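Side-chain contacts in CELL WALL surface anchor family protein (Streptococcus pneumoniae, PDB 2WW8), which serves as the adhesin of the pneumococcal pilus and probably takes part in the recognition of host cells: residues I500-F505 with T509-N514; A650-D655 with K659-T664; L666-G669 with K673-L676. All blocks are in the same frame, centred on the assembly; numbering follows the deposited sequence.

Followed from the N terminus, the three contacts come in series, each joining segments separated by three residues; none nests in or crosses another. Contact 1 closes a loop between strand 489-496 and helix 516-526, in the region that also carries the magnesium site and a five-stranded parallel sheet. Its centre is about 76 Å from that of contact 2. Contact 2 closes the hairpin of strands 651-655 and 660-668, at one edge of an antiparallel sheet. Strand 660-668 then runs on into contact 3, where the chain passes to strand 673-682 of a facing sheet. Leu676 packs on Val652, Ile661 and Val663, so contacts 2 and 3 share one apolar interior.

Contact 1: I500-F505 with T509-N514; sequences ILAYPF and TAKITN
Tyr503 and Ile512 meet twice, through their main chains and through their side chains. They form an isolated antiparallel bridge, a hydrogen-bonded pair that closes a turn in the irregular loop leading into helix 516-526. Ile512 N gives the shorter bond, 2.8 Å to Tyr503 O, with an N-H...O angle of 166°. Tyr503 N returns a longer one, 3.2 Å to Ile512 O, and the same carbonyl oxygen also receives a CA-H...O contact from Ala502.

The apolar part is a CH-pi contact. With chi1 at 71°, the tyrosine CG sits between its own backbone N and carbonyl carbon, and the ring swings back beneath the isoleucine. Ile512 CB lies over one face of the Tyr503 ring, 4.1 Å from its centroid and displaced toward the CE1 side, while CG1 reaches across to CZ. Beyond the two segments, Tyr503 OH is hydrogen-bonded to Ile396 N, which fixes the far end of the ring, and Pro518 and Trp521 of helix 516-526 also touch Ile512.

Lys511 supplies the polar contact on another side of the loop. Its CD passes Ala502 CB at 3.9 Å, and a bend at chi3 carries the amine to Phe505 O. The direct bond from Lys511 NZ to Phe505 O is weak at 3.3 Å. A water bridges the same pair, accepting from Lys511 NZ at 2.7 Å and donating to Phe505 O; it rests above the centre of the Phe505 ring.

Two main-chain bonds and a covered ring thus fix the middle of this loop, whereas the ammonium group reaches its carbonyl partner by a weak direct bond and a water bridge, an attachment that is probably more adaptable.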
loop_
_atom_site.group_PDB
_atom_site.type_symbol
_atom_site.label_atom_id
_atom_site.label_comp_id
_atom_site.label_asym_id
_atom_site.label_seq_id
_atom_site.Cartn_x
_atom_site.Cartn_y
_atom_site.Cartn_z
ATOM N N ILE A 500 -35.363 -50.358 4.292
ATOM C CA ILE A 500 -35.760 -49.424 3.245
ATOM C C ILE A 500 -37.285 -49.362 3.159
ATOM O O ILE A 500 -37.818 -48.439 2.552
ATOM C CB ILE A 500 -35.201 -49.924 1.868
ATOM C CG1 ILE A 500 -33.672 -50.075 1.849
ATOM C CG2 ILE A 500 -35.560 -49.046 0.707
ATOM C CD1 ILE A 500 -32.837 -49.019 2.484
ATOM N N LEU A 501 -37.983 -50.368 3.710
ATOM C CA LEU A 501 -39.421 -50.457 3.637
ATOM C C LEU A 501 -40.124 -49.622 4.710
ATOM O O LEU A 501 -39.488 -49.089 5.616
ATOM C CB LEU A 501 -39.815 -51.934 3.892
ATOM C CG LEU A 501 -39.201 -52.941 2.879
ATOM C CD1 LEU A 501 -39.484 -54.410 3.319
ATOM C CD2 LEU A 501 -39.697 -52.728 1.458
ATOM N N ALA A 502 -41.426 -49.456 4.505
ATOM C CA ALA A 502 -42.341 -48.842 5.467
ATOM C C ALA A 502 -42.272 -49.726 6.732
ATOM O O ALA A 502 -41.930 -50.923 6.678
ATOM C CB ALA A 502 -43.689 -48.905 4.825
ATOM N N TYR A 503 -42.586 -49.151 7.880
ATOM C CA TYR A 503 -42.581 -49.904 9.136
ATOM C C TYR A 503 -43.671 -49.306 10.052
ATOM O O TYR A 503 -44.062 -48.144 9.879
ATOM C CB TYR A 503 -41.152 -49.864 9.714
ATOM C CG TYR A 503 -40.778 -48.483 10.239
ATOM C CD1 TYR A 503 -40.257 -47.463 9.383
ATOM C CD2 TYR A 503 -40.932 -48.194 11.599
ATOM C CE1 TYR A 503 -39.912 -46.199 9.885
ATOM C CE2 TYR A 503 -40.580 -46.916 12.093
ATOM C CZ TYR A 503 -40.081 -45.948 11.257
ATOM O OH TYR A 503 -39.802 -44.699 11.790
ATOM N N PRO A 504 -44.275 -50.119 10.954
ATOM C CA PRO A 504 -44.328 -51.623 10.910
ATOM C C PRO A 504 -45.001 -52.141 9.634
ATOM O O PRO A 504 -46.090 -51.720 9.262
ATOM C CB PRO A 504 -45.107 -51.994 12.162
ATOM C CG PRO A 504 -44.981 -50.694 13.063
ATOM C CD PRO A 504 -45.059 -49.578 12.073
ATOM N N PHE A 505 -44.303 -53.010 8.903
ATOM C CA PHE A 505 -44.691 -53.287 7.530
ATOM C C PHE A 505 -46.083 -53.896 7.397
ATOM O O PHE A 505 -46.829 -53.624 6.433
ATOM C CB PHE A 505 -43.609 -54.190 6.917
ATOM C CG PHE A 505 -43.775 -54.376 5.470
ATOM C CD1 PHE A 505 -43.314 -53.416 4.569
ATOM C CD2 PHE A 505 -44.432 -55.512 4.983
ATOM C CE1 PHE A 505 -43.461 -53.598 3.169
ATOM C CE2 PHE A 505 -44.588 -55.703 3.608
ATOM C CZ PHE A 505 -44.118 -54.772 2.693
ATOM N N THR A 509 -52.770 -50.322 11.326
ATOM C CA THR A 509 -53.175 -48.991 11.805
ATOM C C THR A 509 -52.138 -48.023 11.272
ATOM O O THR A 509 -52.006 -47.889 10.065
ATOM C CB THR A 509 -53.427 -48.859 13.362
ATOM O OG1 THR A 509 -52.230 -49.108 14.129
ATOM C CG2 THR A 509 -54.540 -49.831 13.856
ATOM N N ALA A 510 -51.350 -47.388 12.142
ATOM C CA ALA A 510 -50.299 -46.458 11.712
ATOM C C ALA A 510 -49.156 -47.171 10.997
ATOM O O ALA A 510 -48.745 -48.272 11.394
ATOM C CB ALA A 510 -49.778 -45.638 12.921
ATOM N N LYS A 511 -48.639 -46.535 9.946
ATOM C CA LYS A 511 -47.554 -47.084 9.155
ATOM C C LYS A 511 -46.767 -45.898 8.652
ATOM O O LYS A 511 -47.375 -44.966 8.130
ATOM C CB LYS A 511 -48.074 -47.962 8.007
ATOM C CG LYS A 511 -46.908 -48.644 7.235
ATOM C CD LYS A 511 -47.405 -49.464 6.013
ATOM C CE LYS A 511 -48.373 -50.614 6.317
ATOM N NZ LYS A 511 -48.732 -51.298 5.022
ATOM N N ILE A 512 -45.454 -45.920 8.866
ATOM C CA ILE A 512 -44.587 -44.836 8.395
ATOM C C ILE A 512 -44.109 -45.171 6.985
ATOM O O ILE A 512 -43.606 -46.278 6.757
ATOM C CB ILE A 512 -43.341 -44.671 9.310
ATOM C CG1 ILE A 512 -43.796 -44.680 10.818
ATOM C CG2 ILE A 512 -42.448 -43.431 8.818
ATOM C CD1 ILE A 512 -44.841 -43.586 11.288
ATOM N N THR A 513 -44.295 -44.233 6.055
ATOM C CA THR A 513 -44.123 -44.562 4.632
ATOM C C THR A 513 -43.184 -43.595 3.902
ATOM O O THR A 513 -43.030 -43.679 2.675
ATOM C CB THR A 513 -45.498 -44.657 3.869
ATOM O OG1 THR A 513 -46.147 -43.374 3.800
ATOM C CG2 THR A 513 -46.462 -45.686 4.521
ATOM N N ASN A 514 -42.575 -42.643 4.617
ATOM C CA ASN A 514 -41.551 -41.830 3.969
ATOM C C ASN A 514 -40.627 -41.255 5.053
ATOM O O ASN A 514 -40.960 -41.337 6.243
ATOM C CB ASN A 514 -42.216 -40.697 3.139
ATOM C CG ASN A 514 -43.027 -39.740 4.014
ATOM O OD1 ASN A 514 -42.478 -38.925 4.751
ATOM N ND2 ASN A 514 -44.325 -39.821 3.920
HETATM O O HOH W 1 -46.546 -52.382 3.873
#

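Contact 2: A650-D655 with K659-T664; sequences AKVLYD and KRIRVT
Asp655 faces two arginines of the neighbouring strand, Arg660 and Arg662, in a salt-bridge network, and its side chain can be followed outward atom by atom. Asp655 CB stands 3.9 Å from Arg660 O, the oxygen that accepts the Asp655 backbone N-H. At chi1 -53° the carboxylate carbon lies opposite the aspartate's own carbonyl carbon, and the two oxygens part company from there. Asp655 OD2 takes both NE and NH2 of Arg660, at 3.2 and 3.1 Å, the latter a salt bridge; both bonds are weak and bent, and the two planes stand 79° apart. Asp655 OD2 also lies against Arg662 CD, at 3.3 Å. Asp655 OD1 forms the second salt bridge, to Arg662 NH1 3.4 Å away, again a weak bond. Here the two planes are only 19° apart, and OD1 sits at the guanidinium edge. Leu653 CD1 covers one face of the same guanidinium, 3.9 Å from Arg662 NH1. One carboxylate is thus shared by two guanidinium groups, which would probably favour its ionised form.

The other surface of the hairpin is apolar. Val652 CG1 and Ile661 CG2 lie side by side at 3.9 Å, and the Tyr654 ring passes obliquely beside Ile661 CG1. Farther out, Tyr654 OH reaches the CA and CB of Lys659. Outside the hairpin, the ring meets Phe616, and Lys659 NZ is hydrogen-bonded to Ile606 O.

Paired main-chain bonds join Lys651 to Thr664, Leu653 to Arg662 and Asp655 to Arg660. Next to the turn, Lys659 and Arg660 both face Asp655 in a G1 beta bulge. This is a classic antiparallel hairpin with one largely polar and one largely apolar face, forming the edge of a sheet in the Ig-like domain of a tip pilin.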
loop_
_atom_site.group_PDB
_atom_site.type_symbol
_atom_site.label_atom_id
_atom_site.label_comp_id
_atom_site.label_asym_id
_atom_site.label_seq_id
_atom_site.Cartn_x
_atom_site.Cartn_y
_atom_site.Cartn_z
ATOM N N ALA A 650 -19.656 12.238 -4.731
ATOM C CA ALA A 650 -18.369 12.754 -4.245
ATOM C C ALA A 650 -18.007 14.037 -4.986
ATOM O O ALA A 650 -18.295 14.138 -6.179
ATOM C CB ALA A 650 -17.215 11.741 -4.415
ATOM N N LYS A 651 -17.444 15.020 -4.276
ATOM C CA LYS A 651 -16.966 16.230 -4.927
ATOM C C LYS A 651 -15.584 16.488 -4.369
ATOM O O LYS A 651 -15.345 16.230 -3.184
ATOM C CB LYS A 651 -17.851 17.422 -4.589
ATOM C CG LYS A 651 -18.964 17.607 -5.586
ATOM C CD LYS A 651 -20.307 17.439 -4.962
ATOM C CE LYS A 651 -21.351 17.521 -6.090
ATOM N NZ LYS A 651 -21.374 16.423 -7.131
ATOM N N VAL A 652 -14.701 17.031 -5.221
ATOM C CA VAL A 652 -13.384 17.495 -4.811
ATOM C C VAL A 652 -13.368 19.014 -4.915
ATOM O O VAL A 652 -13.577 19.554 -6.006
ATOM C CB VAL A 652 -12.296 16.834 -5.653
ATOM C CG1 VAL A 652 -10.919 17.167 -5.096
ATOM C CG2 VAL A 652 -12.505 15.298 -5.657
ATOM N N LEU A 653 -13.132 19.706 -3.802
ATOM C CA LEU A 653 -13.163 21.170 -3.748
ATOM C C LEU A 653 -11.818 21.712 -3.297
ATOM O O LEU A 653 -11.024 21.036 -2.602
ATOM C CB LEU A 653 -14.248 21.673 -2.778
ATOM C CG LEU A 653 -15.558 20.934 -3.090
ATOM C CD1 LEU A 653 -16.598 21.068 -1.987
ATOM C CD2 LEU A 653 -16.148 21.546 -4.449
ATOM N N TYR A 654 -11.558 22.950 -3.699
ATOM C CA TYR A 654 -10.278 23.538 -3.329
ATOM C C TYR A 654 -10.563 24.962 -2.881
ATOM O O TYR A 654 -11.049 25.763 -3.686
ATOM C CB TYR A 654 -9.301 23.631 -4.500
ATOM C CG TYR A 654 -7.999 24.364 -4.109
ATOM C CD1 TYR A 654 -7.131 23.839 -3.139
ATOM C CD2 TYR A 654 -7.647 25.569 -4.682
ATOM C CE1 TYR A 654 -5.967 24.492 -2.762
ATOM C CE2 TYR A 654 -6.465 26.250 -4.313
ATOM C CZ TYR A 654 -5.620 25.686 -3.376
ATOM O OH TYR A 654 -4.445 26.300 -3.008
ATOM N N ASP A 655 -10.296 25.256 -1.610
ATOM C CA ASP A 655 -10.570 26.590 -1.062
ATOM C C ASP A 655 -9.271 27.389 -1.252
ATOM O O ASP A 655 -8.235 27.026 -0.676
ATOM C CB ASP A 655 -10.955 26.496 0.427
ATOM C CG ASP A 655 -12.121 25.499 0.715
ATOM O OD1 ASP A 655 -13.143 25.472 -0.037
ATOM O OD2 ASP A 655 -12.044 24.703 1.706
ATOM N N LYS A 659 -6.114 27.435 1.149
ATOM C CA LYS A 659 -5.218 26.456 0.493
ATOM C C LYS A 659 -5.560 25.012 0.935
ATOM O O LYS A 659 -4.728 24.267 1.450
ATOM C CB LYS A 659 -3.727 26.783 0.725
ATOM C CG LYS A 659 -3.259 28.151 0.189
ATOM C CD LYS A 659 -1.797 28.415 0.667
ATOM C CE LYS A 659 -1.148 27.219 1.463
ATOM N NZ LYS A 659 0.323 26.791 1.460
ATOM N N ARG A 660 -6.802 24.601 0.737
ATOM C CA ARG A 660 -7.228 23.332 1.301
ATOM C C ARG A 660 -8.132 22.582 0.324
ATOM O O ARG A 660 -9.024 23.180 -0.257
ATOM C CB ARG A 660 -7.935 23.660 2.616
ATOM C CG ARG A 660 -8.763 22.577 3.205
ATOM C CD ARG A 660 -9.282 23.068 4.517
ATOM N NE ARG A 660 -10.522 23.786 4.310
ATOM C CZ ARG A 660 -10.904 24.845 5.019
ATOM N NH1 ARG A 660 -10.147 25.336 6.006
ATOM N NH2 ARG A 660 -12.034 25.460 4.717
ATOM N N ILE A 661 -7.872 21.294 0.162
ATOM C CA ILE A 661 -8.721 20.410 -0.637
ATOM C C ILE A 661 -9.705 19.803 0.358
ATOM O O ILE A 661 -9.305 19.390 1.473
ATOM C CB ILE A 661 -7.901 19.271 -1.278
ATOM C CG1 ILE A 661 -6.895 19.894 -2.264
ATOM C CG2 ILE A 661 -8.814 18.180 -1.954
ATOM C CD1 ILE A 661 -5.923 18.910 -2.822
ATOM N N ARG A 662 -10.970 19.727 -0.058
ATOM C CA ARG A 662 -11.936 18.879 0.636
ATOM C C ARG A 662 -12.528 17.866 -0.347
ATOM O O ARG A 662 -12.873 18.179 -1.524
ATOM C CB ARG A 662 -13.064 19.708 1.274
ATOM C CG ARG A 662 -12.528 20.556 2.420
ATOM C CD ARG A 662 -13.304 21.831 2.594
ATOM N NE ARG A 662 -14.713 21.509 2.580
ATOM C CZ ARG A 662 -15.643 22.119 1.843
ATOM N NH1 ARG A 662 -15.369 23.170 1.041
ATOM N NH2 ARG A 662 -16.880 21.660 1.960
ATOM N N VAL A 663 -12.692 16.653 0.166
ATOM C CA VAL A 663 -13.472 15.672 -0.587
ATOM C C VAL A 663 -14.713 15.367 0.255
ATOM O O VAL A 663 -14.598 14.912 1.397
ATOM C CB VAL A 663 -12.668 14.381 -0.892
ATOM C CG1 VAL A 663 -13.576 13.375 -1.672
ATOM C CG2 VAL A 663 -11.340 14.649 -1.566
ATOM N N THR A 664 -15.886 15.615 -0.324
ATOM C CA THR A 664 -17.170 15.412 0.322
ATOM C C THR A 664 -17.937 14.273 -0.317
ATOM O O THR A 664 -17.633 13.892 -1.433
ATOM C CB THR A 664 -18.016 16.716 0.299
ATOM O OG1 THR A 664 -18.324 17.023 -1.055
ATOM C CG2 THR A 664 -17.281 17.962 0.945
#

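Contact 3: L666-G669 with K673-L676; sequences LYLG and KVTL
Leu668 and Val674 touch across the space between two strands that are close in sequence but not paired. The apolar contacts carry this meeting, and they converge on one methyl group. Val674 CG2 is met by both branches of Leu668, by CD2 at 3.8 Å and by CD1 at 4.0 Å, so the valine methyl fits against the fork of the leucine. The two side chains cross at about a right angle. With chi1 170° Val674 sets CG1 trans to its backbone N, which leaves CG2 beside that N and against the leucines. Leu666, two residues earlier and pointing inward from the same strand, adds its CD2 at 4.3 Å from Val674 CG2. The methyl is thereby flanked by two leucines, although the looser second approach adds less.

A further contact brings side chain and main chain together: Leu668 CD2 comes within 4.1 Å of Lys673 N. That amide is satisfied by Asn626 OD1, so the methyl merely packs beside it.

Main-chain hydrogen bonding leads away from the contact on both sides. Leu666 and Leu668 pair with Gly596 and Ile593, whereas Val674 pairs with Val210 and Thr675 with Thr624. Glu672, in the link between the segments, accepts from Gly669 N through its side-chain OE1.

The short strand axes approach to 8.2 Å with an angle of 143° between their directions, too far apart for direct pairing. Consecutive strands that belong to different sheets and face each other through side chains form a beta arch. Here the arch carries the chain from one sheet to the other, with leucine and valine in the buried interior, as in the beta sandwich of an Ig-like domain.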
loop_
_atom_site.group_PDB
_atom_site.type_symbol
_atom_site.label_atom_id
_atom_site.label_comp_id
_atom_site.label_asym_id
_atom_site.label_seq_id
_atom_site.Cartn_x
_atom_site.Cartn_y
_atom_site.Cartn_z
ATOM N N LEU A 666 -18.573 10.916 0.733
ATOM C CA LEU A 666 -18.034 9.559 0.721
ATOM C C LEU A 666 -19.006 8.614 1.401
ATOM O O LEU A 666 -19.405 8.890 2.526
ATOM C CB LEU A 666 -16.718 9.473 1.534
ATOM C CG LEU A 666 -15.606 10.372 0.891
ATOM C CD1 LEU A 666 -14.262 10.379 1.669
ATOM C CD2 LEU A 666 -15.358 9.857 -0.516
ATOM N N TYR A 667 -19.297 7.480 0.772
ATOM C CA TYR A 667 -20.178 6.431 1.309
ATOM C C TYR A 667 -19.489 5.093 1.040
ATOM O O TYR A 667 -19.431 4.694 -0.122
ATOM C CB TYR A 667 -21.576 6.458 0.668
ATOM C CG TYR A 667 -22.391 7.738 0.878
ATOM C CD1 TYR A 667 -22.113 8.907 0.126
ATOM C CD2 TYR A 667 -23.431 7.773 1.808
ATOM C CE1 TYR A 667 -22.847 10.048 0.322
ATOM C CE2 TYR A 667 -24.216 8.939 1.990
ATOM C CZ TYR A 667 -23.876 10.068 1.244
ATOM O OH TYR A 667 -24.600 11.249 1.356
ATOM N N LEU A 668 -18.898 4.464 2.057
ATOM C CA LEU A 668 -18.055 3.275 1.905
ATOM C C LEU A 668 -18.270 2.264 3.012
ATOM O O LEU A 668 -18.281 2.614 4.233
ATOM C CB LEU A 668 -16.575 3.678 1.912
ATOM C CG LEU A 668 -16.234 4.722 0.845
ATOM C CD1 LEU A 668 -14.951 5.454 1.213
ATOM C CD2 LEU A 668 -16.153 4.067 -0.546
ATOM N N GLY A 669 -18.467 1.031 2.538
ATOM C CA GLY A 669 -18.490 -0.159 3.362
ATOM C C GLY A 669 -17.250 -1.003 3.173
ATOM O O GLY A 669 -16.208 -0.545 2.698
ATOM N N LYS A 673 -13.218 1.352 -1.544
ATOM C CA LYS A 673 -12.071 2.185 -1.297
ATOM C C LYS A 673 -11.956 3.302 -2.332
ATOM O O LYS A 673 -12.152 3.062 -3.519
ATOM C CB LYS A 673 -10.857 1.318 -1.300
ATOM C CG LYS A 673 -9.494 2.064 -1.079
ATOM C CD LYS A 673 -8.457 0.904 -1.084
ATOM C CE LYS A 673 -7.049 1.326 -0.644
ATOM N NZ LYS A 673 -5.935 0.501 -1.296
ATOM N N VAL A 674 -11.693 4.525 -1.886
ATOM C CA VAL A 674 -11.559 5.677 -2.810
ATOM C C VAL A 674 -10.110 6.159 -2.723
ATOM O O VAL A 674 -9.524 6.069 -1.623
ATOM C CB VAL A 674 -12.461 6.810 -2.284
ATOM C CG1 VAL A 674 -12.233 8.128 -3.012
ATOM C CG2 VAL A 674 -13.914 6.363 -2.546
ATOM N N THR A 675 -9.583 6.656 -3.846
ATOM C CA THR A 675 -8.208 7.203 -3.985
ATOM C C THR A 675 -8.219 8.611 -4.570
ATOM O O THR A 675 -8.873 8.866 -5.600
ATOM C CB THR A 675 -7.376 6.299 -4.916
ATOM O OG1 THR A 675 -7.429 4.958 -4.415
ATOM C CG2 THR A 675 -5.884 6.744 -5.045
ATOM N N LEU A 676 -7.530 9.531 -3.898
ATOM C CA LEU A 676 -7.383 10.879 -4.398
ATOM C C LEU A 676 -5.893 11.076 -4.730
ATOM O O LEU A 676 -5.028 10.711 -3.934
ATOM C CB LEU A 676 -7.772 11.894 -3.330
ATOM C CG LEU A 676 -7.371 13.354 -3.590
ATOM C CD1 LEU A 676 -8.202 14.008 -4.678
ATOM C CD2 LEU A 676 -7.500 14.222 -2.325
#